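Local atomic coordinates of cytochrome P450 268A2 Cyp268A2 (Mycobacterium marinum, PDB entry 6BLD), a protein that belongs to the cytochrome P450 family of haem-thiolate proteins and holds a protoporphyrin IX containing iron in a mainly helical fold. Residues Val170-Glu174 with Ala175-Arg179. Sequence-based numbering, arbitrary orientation.
Sequences VGIPE and ADRER
Asp176 and Arg177 fold back on Ile172, Pro173 and Glu174 in two overlapping type I beta turns, Pro173-Asp176 and Glu174-Arg177, in the link from helix 160-170 to helix 177-186 at the surface of the P450 fold. Ala175 is the residue common to the middle of both turns. At Asp176 the backbone N donates to Pro173 O (3.0 Å), an i to i+3 bond that closes the first turn. The Asp176 side chain lies across two neighbours: CB rests on Ile172 CG2 at 4.0 Å, and Asp176 OD2 sits beside the Pro173 ring, 3.7 Å from Pro173 CB, while OD1 is bonded to Tyr211 of helix 201-225. Next, Arg177 N bonds to Glu174 O, closing the second turn. Its side chain, extended from CG to NE, runs back past Glu174 CA, and NE donates to Ile172 O (3.2 Å, 141°). Glu174, bent at chi2 (84°), brings OE1 over one face of the guanidinium, 3.3 Å from Arg177 NE; this salt bridge is one of charge alone, with no N-H aimed at the oxygen. NH2 pairs with Asp168 of the preceding helix, so Arg177 ties the turn to that helix. Water 2 links Glu174 OE1 to Arg177 NH1, weakly at the latter. At Glu178 the backbone N reaches Glu174 O through water 1, which accepts from the N at 3.1 Å and donates to the O at 2.7 Å.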
ATOM      1  N   VAL A 170       1.680 -16.708  -7.080  1.00 46.23           N
ATOM      2  CA  VAL A 170       0.667 -16.748  -8.129  1.00 46.61           C
ATOM      3  C   VAL A 170       1.094 -17.647  -9.285  1.00 46.88           C
ATOM      4  O   VAL A 170       0.240 -18.226  -9.968  1.00 47.70           O
ATOM      5  CB  VAL A 170       0.362 -15.320  -8.611  1.00 46.06           C
ATOM      6  CG1 VAL A 170      -0.835 -15.305  -9.549  1.00 46.40           C
ATOM      7  CG2 VAL A 170       0.124 -14.404  -7.427  1.00 45.38           C
ATOM      8  N   GLY A 171       2.396 -17.784  -9.522  1.00 43.91           N
ATOM      9  CA  GLY A 171       2.882 -18.555 -10.647  1.00 42.03           C
ATOM     10  C   GLY A 171       3.124 -17.756 -11.906  1.00 39.78           C
ATOM     11  O   GLY A 171       2.942 -18.287 -13.007  1.00 41.11           O
ATOM     12  N   ILE A 172       3.525 -16.497 -11.781  1.00 36.54           N
ATOM     13  CA  ILE A 172       3.771 -15.658 -12.959  1.00 34.45           C
ATOM     14  C   ILE A 172       4.978 -16.200 -13.718  1.00 34.79           C
ATOM     15  O   ILE A 172       6.019 -16.483 -13.099  1.00 35.69           O
ATOM     16  CB  ILE A 172       3.993 -14.202 -12.538  1.00 32.34           C
ATOM     17  CG1 ILE A 172       2.831 -13.719 -11.662  1.00 30.53           C
ATOM     18  CG2 ILE A 172       4.156 -13.300 -13.766  1.00 31.99           C
ATOM     19  CD1 ILE A 172       2.903 -12.254 -11.302  1.00 29.00           C
ATOM     20  N   PRO A 173       4.897 -16.356 -15.043  1.00 33.58           N
ATOM     21  CA  PRO A 173       6.074 -16.792 -15.804  1.00 33.46           C
ATOM     22  C   PRO A 173       7.222 -15.805 -15.653  1.00 32.36           C
ATOM     23  O   PRO A 173       7.017 -14.600 -15.490  1.00 30.64           O
ATOM     24  CB  PRO A 173       5.564 -16.844 -17.250  1.00 33.73           C
ATOM     25  CG  PRO A 173       4.083 -16.995 -17.128  1.00 33.48           C
ATOM     26  CD  PRO A 173       3.701 -16.230 -15.893  1.00 32.90           C
ATOM     27  N   GLU A 174       8.446 -16.338 -15.705  1.00 33.25           N
ATOM     28  CA  GLU A 174       9.623 -15.515 -15.444  1.00 33.45           C
ATOM     29  C   GLU A 174       9.757 -14.377 -16.447  1.00 32.61           C
ATOM     30  O   GLU A 174      10.198 -13.279 -16.085  1.00 31.71           O
ATOM     31  CB  GLU A 174      10.881 -16.383 -15.455  1.00 35.50           C
ATOM     32  CG  GLU A 174      12.154 -15.612 -15.171  1.00 36.72           C
ATOM     33  CD  GLU A 174      12.411 -15.432 -13.686  1.00 37.49           C
ATOM     34  OE1 GLU A 174      11.734 -16.099 -12.875  1.00 37.78           O
ATOM     35  OE2 GLU A 174      13.293 -14.622 -13.331  1.00 37.92           O
ATOM     36  N   ALA A 175       9.373 -14.608 -17.704  1.00 33.46           N
ATOM     37  CA  ALA A 175       9.479 -13.568 -18.721  1.00 34.18           C
ATOM     38  C   ALA A 175       8.552 -12.388 -18.451  1.00 32.77           C
ATOM     39  O   ALA A 175       8.753 -11.317 -19.031  1.00 32.73           O
ATOM     40  CB  ALA A 175       9.188 -14.152 -20.104  1.00 36.01           C
ATOM     41  N   ASP A 176       7.552 -12.555 -17.586  1.00 31.22           N
ATOM     42  CA  ASP A 176       6.597 -11.499 -17.280  1.00 29.48           C
ATOM     43  C   ASP A 176       6.797 -10.883 -15.904  1.00 27.36           C
ATOM     44  O   ASP A 176       6.054  -9.968 -15.540  1.00 25.87           O
ATOM     45  CB  ASP A 176       5.165 -12.036 -17.385  1.00 29.83           C
ATOM     46  CG  ASP A 176       4.823 -12.512 -18.777  1.00 31.46           C
ATOM     47  OD1 ASP A 176       4.882 -11.692 -19.718  1.00 32.05           O
ATOM     48  OD2 ASP A 176       4.497 -13.707 -18.931  1.00 32.49           O
ATOM     49  N   ARG A 177       7.781 -11.351 -15.133  1.00 27.36           N
ATOM     50  CA  ARG A 177       7.881 -10.938 -13.736  1.00 26.83           C
ATOM     51  C   ARG A 177       8.288  -9.475 -13.611  1.00 25.21           C
ATOM     52  O   ARG A 177       7.662  -8.711 -12.868  1.00 24.27           O
ATOM     53  CB  ARG A 177       8.861 -11.848 -12.994  1.00 28.69           C
ATOM     54  CG  ARG A 177       8.264 -13.197 -12.628  1.00 30.42           C
ATOM     55  CD  ARG A 177       9.289 -14.129 -12.006  1.00 32.45           C
ATOM     56  NE  ARG A 177       8.715 -15.441 -11.714  1.00 34.44           N
ATOM     57  CZ  ARG A 177       8.805 -16.053 -10.537  1.00 35.76           C
ATOM     58  NH1 ARG A 177       9.449 -15.475  -9.532  1.00 35.74           N
ATOM     59  NH2 ARG A 177       8.249 -17.244 -10.363  1.00 36.80           N
ATOM     60  N   GLU A 178       9.333  -9.060 -14.332  1.00 25.25           N
ATOM     61  CA  GLU A 178       9.790  -7.679 -14.218  1.00 25.24           C
ATOM     62  C   GLU A 178       8.789  -6.698 -14.818  1.00 24.26           C
ATOM     63  O   GLU A 178       8.663  -5.569 -14.329  1.00 23.30           O
ATOM     64  CB  GLU A 178      11.158  -7.513 -14.882  1.00 27.35           C
ATOM     65  CG  GLU A 178      12.294  -8.230 -14.160  1.00 29.26           C
ATOM     66  CD  GLU A 178      12.441  -7.799 -12.710  1.00 29.59           C
ATOM     67  OE1 GLU A 178      12.176  -6.616 -12.401  1.00 29.36           O
ATOM     68  OE2 GLU A 178      12.824  -8.645 -11.876  1.00 30.12           O
ATOM     69  N   ARG A 179       8.068  -7.103 -15.867  1.00 24.42           N
ATOM     70  CA  ARG A 179       7.072  -6.217 -16.457  1.00 24.05           C
ATOM     71  C   ARG A 179       5.848  -6.069 -15.562  1.00 21.31           C
ATOM     72  O   ARG A 179       5.236  -4.996 -15.525  1.00 20.20           O
ATOM     73  CB  ARG A 179       6.661  -6.726 -17.838  1.00 26.80           C
ATOM     74  CG  ARG A 179       7.807  -6.824 -18.829  1.00 30.49           C
ATOM     75  CD  ARG A 179       7.381  -7.553 -20.092  1.00 33.80           C
ATOM     76  NE  ARG A 179       6.353  -6.822 -20.826  1.00 35.84           N
ATOM     77  CZ  ARG A 179       5.817  -7.236 -21.970  1.00 37.92           C
ATOM     78  NH1 ARG A 179       6.211  -8.380 -22.514  1.00 39.27           N
ATOM     79  NH2 ARG A 179       4.886  -6.507 -22.570  1.00 38.15           N
TER
HETATM   80  O   HOH W   1      11.304 -10.865 -15.850  1.00 27.66           O
HETATM   81  O   HOH W   2      12.047 -14.596 -10.273  1.00 32.25           O